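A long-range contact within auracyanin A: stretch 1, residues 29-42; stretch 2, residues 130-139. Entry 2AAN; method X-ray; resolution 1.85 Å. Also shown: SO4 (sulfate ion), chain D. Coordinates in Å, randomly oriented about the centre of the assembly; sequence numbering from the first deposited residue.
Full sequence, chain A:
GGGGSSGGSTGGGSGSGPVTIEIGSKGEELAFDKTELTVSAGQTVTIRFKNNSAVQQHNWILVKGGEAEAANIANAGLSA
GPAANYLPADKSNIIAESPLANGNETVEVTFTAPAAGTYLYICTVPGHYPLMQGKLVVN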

ATOM      1  N   GLU A  29     -14.466  -6.098  -0.408  1.00 19.80           N
ATOM      2  CA  GLU A  29     -14.184  -5.625  -1.758  1.00 16.92           C
ATOM      3  C   GLU A  29     -12.676  -5.513  -1.999  1.00 15.08           C
ATOM      4  O   GLU A  29     -11.901  -5.395  -1.065  1.00 13.05           O
ATOM      5  CB  GLU A  29     -14.787  -4.236  -1.969  1.00 20.13           C
ATOM      6  CG  GLU A  29     -16.297  -4.205  -1.895  1.00 32.30           C
ATOM      7  CD  GLU A  29     -16.939  -5.022  -3.002  1.00 49.56           C
ATOM      8  OE1 GLU A  29     -16.392  -5.057  -4.136  1.00 56.02           O
ATOM      9  OE2 GLU A  29     -17.998  -5.629  -2.741  1.00 61.83           O
ATOM     10  N   LEU A  30     -12.315  -5.463  -3.276  1.00 15.31           N
ATOM     11  CA  LEU A  30     -10.962  -5.265  -3.721  1.00 17.56           C
ATOM     12  C   LEU A  30     -10.747  -3.741  -3.844  1.00 21.98           C
ATOM     13  O   LEU A  30     -10.659  -3.189  -4.928  1.00 16.61           O
ATOM     14  CB  LEU A  30     -10.728  -5.986  -5.042  1.00 20.43           C
ATOM     15  CG  LEU A  30     -10.365  -7.473  -4.947  1.00 19.23           C
ATOM     16  CD1 LEU A  30     -10.915  -8.274  -3.781  1.00 28.21           C
ATOM     17  CD2 LEU A  30     -10.549  -8.174  -6.194  1.00 19.55           C
ATOM     18  N   ALA A  31     -10.653  -3.091  -2.691  1.00 18.75           N
ATOM     19  CA  ALA A  31     -10.638  -1.634  -2.594  1.00 14.37           C
ATOM     20  C   ALA A  31     -10.148  -1.304  -1.223  1.00 17.45           C
ATOM     21  O   ALA A  31     -10.459  -2.026  -0.256  1.00 16.15           O
ATOM     22  CB  ALA A  31     -12.044  -1.055  -2.760  1.00 13.85           C
ATOM     23  N   PHE A  32      -9.411  -0.208  -1.141  1.00 15.41           N
ATOM     24  CA  PHE A  32      -9.153   0.456   0.126  1.00 13.95           C
ATOM     25  C   PHE A  32     -10.380   1.270   0.474  1.00 12.84           C
ATOM     26  O   PHE A  32     -11.075   1.797  -0.408  1.00 14.11           O
ATOM     27  CB  PHE A  32      -7.922   1.352   0.046  1.00 13.52           C
ATOM     28  CG  PHE A  32      -6.629   0.614  -0.200  1.00  8.99           C
ATOM     29  CD1 PHE A  32      -6.028   0.641  -1.438  1.00 13.47           C
ATOM     30  CD2 PHE A  32      -5.993  -0.036   0.841  1.00 14.08           C
ATOM     31  CE1 PHE A  32      -4.807  -0.015  -1.651  1.00 11.01           C
ATOM     32  CE2 PHE A  32      -4.812  -0.713   0.645  1.00 15.51           C
ATOM     33  CZ  PHE A  32      -4.222  -0.720  -0.616  1.00 14.14           C
ATOM     34  N   ASP A  33     -10.623   1.422   1.758  1.00 12.72           N
ATOM     35  CA  ASP A  33     -11.730   2.269   2.230  1.00 17.14           C
ATOM     36  C   ASP A  33     -11.480   3.763   2.200  1.00 17.10           C
ATOM     37  O   ASP A  33     -12.347   4.515   2.543  1.00 18.33           O
ATOM     38  CB  ASP A  33     -12.244   1.846   3.605  1.00 15.75           C
ATOM     39  CG  ASP A  33     -11.273   2.060   4.766  1.00 21.16           C
ATOM     40  OD1 ASP A  33     -10.192   2.657   4.667  1.00 21.81           O
ATOM     41  OD2 ASP A  33     -11.674   1.617   5.862  1.00 29.73           O
ATOM     42  N   LYS A  34     -10.268   4.158   1.832  1.00 14.90           N
ATOM     43  CA  LYS A  34      -9.910   5.522   1.550  1.00 15.24           C
ATOM     44  C   LYS A  34      -9.105   5.482   0.241  1.00 13.16           C
ATOM     45  O   LYS A  34      -8.133   4.696   0.090  1.00 14.36           O
ATOM     46  CB  LYS A  34      -9.043   6.122   2.677  1.00 18.54           C
ATOM     47  CG  LYS A  34      -9.645   6.057   4.082  1.00 17.90           C
ATOM     48  CD  LYS A  34      -8.814   6.841   5.073  1.00 22.56           C
ATOM     49  CE  LYS A  34      -9.418   6.886   6.463  1.00 18.64           C
ATOM     50  NZ  LYS A  34      -8.428   7.586   7.380  1.00 16.13           N
ATOM     51  N   THR A  35      -9.493   6.339  -0.689  1.00 11.76           N
ATOM     52  CA  THR A  35      -8.830   6.401  -1.989  1.00 11.23           C
ATOM     53  C   THR A  35      -7.947   7.618  -2.084  1.00 18.90           C
ATOM     54  O   THR A  35      -7.234   7.790  -3.075  1.00 14.08           O
ATOM     55  CB  THR A  35      -9.792   6.426  -3.201  1.00 18.73           C
ATOM     56  OG1 THR A  35     -10.730   7.504  -3.084  1.00 13.79           O
ATOM     57  CG2 THR A  35     -10.473   5.103  -3.355  1.00 20.96           C
ATOM     58  N   GLU A  36      -7.946   8.414  -1.036  1.00 14.05           N
ATOM     59  CA  GLU A  36      -6.904   9.366  -0.926  1.00 17.35           C
ATOM     60  C   GLU A  36      -6.517   9.840   0.457  1.00 20.61           C
ATOM     61  O   GLU A  36      -7.345   9.971   1.342  1.00 20.86           O
ATOM     62  CB  GLU A  36      -7.138  10.501  -1.881  1.00 27.66           C
ATOM     63  CG  GLU A  36      -7.941  11.582  -1.288  1.00 27.88           C
ATOM     64  CD  GLU A  36      -7.315  12.925  -1.516  1.00 42.65           C
ATOM     65  OE1 GLU A  36      -6.798  13.147  -2.619  1.00 49.72           O
ATOM     66  OE2 GLU A  36      -7.380  13.756  -0.593  1.00 40.81           O
ATOM     67  N   LEU A  37      -5.222  10.049   0.595  1.00 14.34           N
ATOM     68  CA  LEU A  37      -4.575  10.464   1.843  1.00 16.48           C
ATOM     69  C   LEU A  37      -3.720  11.670   1.561  1.00 19.36           C
ATOM     70  O   LEU A  37      -3.155  11.770   0.488  1.00 22.69           O
ATOM     71  CB  LEU A  37      -3.692   9.338   2.366  1.00 20.38           C
ATOM     72  CG  LEU A  37      -4.350   7.974   2.536  1.00 16.53           C
ATOM     73  CD1 LEU A  37      -3.318   6.921   2.956  1.00 25.04           C
ATOM     74  CD2 LEU A  37      -5.522   8.023   3.529  1.00 15.75           C
ATOM     75  N   THR A  38      -3.682  12.614   2.498  1.00 21.79           N
ATOM     76  CA  THR A  38      -2.880  13.805   2.353  1.00 26.83           C
ATOM     77  C   THR A  38      -1.994  13.924   3.566  1.00 26.06           C
ATOM     78  O   THR A  38      -2.464  13.793   4.690  1.00 24.71           O
ATOM     79  CB  THR A  38      -3.731  15.067   2.255  1.00 28.52           C
ATOM     80  OG1 THR A  38      -4.618  14.948   1.151  1.00 33.48           O
ATOM     81  CG2 THR A  38      -2.840  16.281   2.020  1.00 36.41           C
ATOM     82  N   VAL A  39      -0.703  14.119   3.314  1.00 19.66           N
ATOM     83  CA  VAL A  39       0.278  14.316   4.366  1.00 22.94           C
ATOM     84  C   VAL A  39       1.182  15.459   3.916  1.00 22.91           C
ATOM     85  O   VAL A  39       1.046  15.943   2.784  1.00 16.15           O
ATOM     86  CB  VAL A  39       1.098  13.032   4.657  1.00 22.71           C
ATOM     87  CG1 VAL A  39       0.168  11.920   5.195  1.00 17.56           C
ATOM     88  CG2 VAL A  39       1.857  12.542   3.423  1.00 23.03           C
ATOM     89  N   SER A  40       2.102  15.862   4.791  1.00 20.56           N
ATOM     90  CA  SER A  40       3.129  16.879   4.469  1.00 24.38           C
ATOM     91  C   SER A  40       4.440  16.196   4.162  1.00 21.44           C
ATOM     92  O   SER A  40       4.747  15.172   4.749  1.00 20.42           O
ATOM     93  CB  SER A  40       3.346  17.830   5.652  1.00 20.48           C
ATOM     94  OG  SER A  40       2.104  18.211   6.217  1.00 28.77           O
ATOM     95  N   ALA A  41       5.235  16.775   3.271  1.00 20.38           N
ATOM     96  CA  ALA A  41       6.532  16.216   2.948  1.00 20.36           C
ATOM     97  C   ALA A  41       7.419  16.110   4.219  1.00 22.72           C
ATOM     98  O   ALA A  41       7.433  17.005   5.046  1.00 21.82           O
ATOM     99  CB  ALA A  41       7.219  17.065   1.885  1.00 23.68           C
ATOM    100  N   GLY A  42       8.121  15.005   4.381  1.00 19.61           N
ATOM    101  CA  GLY A  42       9.036  14.819   5.511  1.00 19.16           C
ATOM    102  C   GLY A  42       8.334  14.402   6.802  1.00 24.92           C
ATOM    103  O   GLY A  42       8.992  14.028   7.775  1.00 23.45           O
TER
HETATM  104  S   SO4 D 144      -4.216  15.166  -8.105  0.50 33.11           S
HETATM  105  O1  SO4 D 144      -4.304  13.749  -8.370  0.50 32.69           O
HETATM  106  O2  SO4 D 144      -3.330  15.778  -9.094  0.50 37.85           O
HETATM  107  O3  SO4 D 144      -3.717  15.449  -6.761  0.50 26.29           O
HETATM  108  O4  SO4 D 144      -5.556  15.738  -8.228  0.50 36.87           O
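Stretch 2 130-139: PLMQGKLVVN

The apolar centre of the contact lies on the buried face of a two-stranded parallel pairing, where Leu-37 and Val-39 of stretch 1 meet Leu-136 and Val-138 of stretch 2. Leu-136 adopts a t, p rotamer that brings its end nearer to stretch 1, so that its CD1 packs 3.7 Å from Leu-37 CB and 3.8 Å from Val-39 CG2. Val-39 CG2 also lies 3.8 Å from Val-138 CG2, and Val-138 CG1 reaches Ala-41 CB at 3.7 Å. A second apolar cluster precedes the strands: the extended all-t side chain of Met-132 carries its CE over one face of the Phe-32 ring, 3.8 Å from the centroid of the six ring carbons, as a CH-pi contact.

The backbones of residues 133-138 and 36-39 are extended and run in the same direction, their axes crossing at -15° with a closest approach of 4.5 Å. Glu-36 pairs with Lys-135, Leu-37 with Leu-136, Thr-38 with Val-137 and Val-39 with Val-138. As expected for parallel strands, Leu-37 and Val-39 each bond to the two residues flanking their partner: Leu-37 N donates to Lys-135 O (3.0 Å) while Leu-37 O accepts from Val-137 N (2.6 Å), and Val-39 N donates to Val-137 O (2.8 Å) while Val-39 O accepts from Asn-139 N (2.9 Å). Lys-135 N to Thr-35 O and Ala-41 N to Asn-139 O, both 3.0 Å, extend the ladder at its ends.

Ahead of it, where direct backbone bonding is absent, water 2 bridges Phe-32 N and Gln-133 O, 2.9 Å from each. The opposite face, bearing Glu-36, Thr-38, Lys-135 and Val-137, is more polar. Here Glu-36 OE1 and Lys-135 NZ form a long salt bridge of 4.0 Å, and the same NZ donates to sulfate O1 at 2.8 Å.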

ATOM      1  N   PRO A 130      -5.426  -4.003 -10.747  1.00 15.11           N
ATOM      2  CA  PRO A 130      -5.557  -2.537 -10.697  1.00 12.48           C
ATOM      3  C   PRO A 130      -6.747  -1.970  -9.961  1.00 10.78           C
ATOM      4  O   PRO A 130      -6.801  -0.774  -9.768  1.00 12.96           O
ATOM      5  CB  PRO A 130      -5.670  -2.175 -12.188  1.00 18.88           C
ATOM      6  CG  PRO A 130      -6.469  -3.311 -12.732  1.00 19.60           C
ATOM      7  CD  PRO A 130      -5.929  -4.521 -12.029  1.00 13.63           C
ATOM      8  N   LEU A 131      -7.676  -2.783  -9.471  1.00 13.89           N
ATOM      9  CA  LEU A 131      -8.780  -2.174  -8.750  1.00 10.73           C
ATOM     10  C   LEU A 131      -8.341  -1.552  -7.436  1.00 15.86           C
ATOM     11  O   LEU A 131      -8.814  -0.495  -7.041  1.00 15.32           O
ATOM     12  CB  LEU A 131      -9.885  -3.192  -8.467  1.00 22.23           C
ATOM     13  CG  LEU A 131     -10.818  -3.505  -9.633  1.00 20.54           C
ATOM     14  CD1 LEU A 131     -11.635  -4.720  -9.240  1.00 24.81           C
ATOM     15  CD2 LEU A 131     -11.706  -2.328  -9.933  1.00 26.10           C
ATOM     16  N   MET A 132      -7.470  -2.241  -6.721  1.00 13.08           N
ATOM     17  CA  MET A 132      -7.177  -1.845  -5.366  1.00 13.05           C
ATOM     18  C   MET A 132      -6.015  -0.859  -5.395  1.00 13.52           C
ATOM     19  O   MET A 132      -4.821  -1.215  -5.353  1.00  9.64           O
ATOM     20  CB  MET A 132      -6.937  -3.095  -4.529  1.00 12.02           C
ATOM     21  CG  MET A 132      -6.987  -2.818  -3.041  1.00 15.12           C
ATOM     22  SD  MET A 132      -7.150  -4.286  -2.063  1.00 15.21           S
ATOM     23  CE  MET A 132      -6.858  -3.557  -0.437  1.00 12.10           C
ATOM     24  N   GLN A 133      -6.378   0.406  -5.475  1.00 12.21           N
ATOM     25  CA  GLN A 133      -5.401   1.474  -5.521  1.00 13.03           C
ATOM     26  C   GLN A 133      -5.967   2.773  -4.973  1.00 11.53           C
ATOM     27  O   GLN A 133      -7.185   2.979  -4.906  1.00 13.82           O
ATOM     28  CB  GLN A 133      -4.896   1.696  -6.956  1.00 10.62           C
ATOM     29  CG  GLN A 133      -5.977   2.019  -7.974  1.00  9.45           C
ATOM     30  CD  GLN A 133      -5.421   2.517  -9.278  1.00 13.00           C
ATOM     31  OE1 GLN A 133      -4.844   3.620  -9.348  1.00 16.61           O
ATOM     32  NE2 GLN A 133      -5.604   1.715 -10.347  1.00 12.11           N
ATOM     33  N   GLY A 134      -5.055   3.644  -4.586  1.00 13.36           N
ATOM     34  CA  GLY A 134      -5.398   4.971  -4.170  1.00 14.98           C
ATOM     35  C   GLY A 134      -4.235   5.920  -4.387  1.00 14.96           C
ATOM     36  O   GLY A 134      -3.240   5.569  -5.038  1.00 14.08           O
ATOM     37  N   LYS A 135      -4.382   7.113  -3.828  1.00 12.61           N
ATOM     38  CA  LYS A 135      -3.459   8.213  -4.058  1.00 15.22           C
ATOM     39  C   LYS A 135      -3.016   8.862  -2.735  1.00 14.50           C
ATOM     40  O   LYS A 135      -3.851   9.182  -1.916  1.00 13.94           O
ATOM     41  CB  LYS A 135      -4.209   9.248  -4.895  1.00 21.41           C
ATOM     42  CG  LYS A 135      -3.451  10.427  -5.393  1.00 20.29           C
ATOM     43  CD  LYS A 135      -4.333  11.234  -6.352  1.00 18.76           C
ATOM     44  CE  LYS A 135      -5.321  12.142  -5.594  1.00 16.47           C
ATOM     45  NZ  LYS A 135      -6.227  12.910  -6.540  1.00 21.20           N
ATOM     46  N   LEU A 136      -1.708   9.035  -2.556  1.00 16.14           N
ATOM     47  CA  LEU A 136      -1.149   9.777  -1.428  1.00 10.26           C
ATOM     48  C   LEU A 136      -0.748  11.173  -1.951  1.00 17.32           C
ATOM     49  O   LEU A 136       0.062  11.278  -2.856  1.00 19.38           O
ATOM     50  CB  LEU A 136       0.075   9.066  -0.857  1.00 15.49           C
ATOM     51  CG  LEU A 136       0.759   9.871   0.247  1.00 13.19           C
ATOM     52  CD1 LEU A 136      -0.073   9.814   1.524  1.00 19.08           C
ATOM     53  CD2 LEU A 136       2.170   9.370   0.510  1.00 17.10           C
ATOM     54  N   VAL A 137      -1.331  12.216  -1.370  1.00 17.28           N
ATOM     55  CA  VAL A 137      -0.982  13.601  -1.693  1.00 18.80           C
ATOM     56  C   VAL A 137      -0.034  14.123  -0.632  1.00 14.57           C
ATOM     57  O   VAL A 137      -0.378  14.155   0.555  1.00 20.99           O
ATOM     58  CB  VAL A 137      -2.222  14.496  -1.760  1.00 19.76           C
ATOM     59  CG1 VAL A 137      -1.835  15.924  -2.201  1.00 23.74           C
ATOM     60  CG2 VAL A 137      -3.236  13.931  -2.753  1.00 21.82           C
ATOM     61  N   VAL A 138       1.152  14.526  -1.058  1.00 18.65           N
ATOM     62  CA  VAL A 138       2.147  15.075  -0.144  1.00 17.69           C
ATOM     63  C   VAL A 138       2.322  16.542  -0.504  1.00 21.26           C
ATOM     64  O   VAL A 138       2.649  16.859  -1.663  1.00 21.73           O
ATOM     65  CB  VAL A 138       3.481  14.337  -0.260  1.00 15.45           C
ATOM     66  CG1 VAL A 138       4.446  14.830   0.830  1.00 21.54           C
ATOM     67  CG2 VAL A 138       3.276  12.854  -0.131  1.00 16.79           C
ATOM     68  N   ASN A 139       2.062  17.422   0.462  1.00 31.20           N
ATOM     69  CA  ASN A 139       2.143  18.876   0.259  1.00 37.66           C
ATOM     70  C   ASN A 139       3.484  19.450   0.693  1.00 36.51           C
ATOM     71  O   ASN A 139       4.058  19.016   1.699  1.00 43.18           O
ATOM     72  CB  ASN A 139       0.995  19.566   0.996  1.00 41.16           C
ATOM     73  CG  ASN A 139      -0.353  19.273   0.365  1.00 52.93           C
ATOM     74  OD1 ASN A 139      -1.317  18.913   1.049  1.00 52.23           O
ATOM     75  ND2 ASN A 139      -0.427  19.415  -0.962  1.00 58.16           N
TER
HETATM   76  O   HOH W   1     -11.390  -0.729  -6.214  1.00 15.87           O
HETATM   77  O   HOH W   2      -9.054   1.315  -3.540  1.00 13.73           O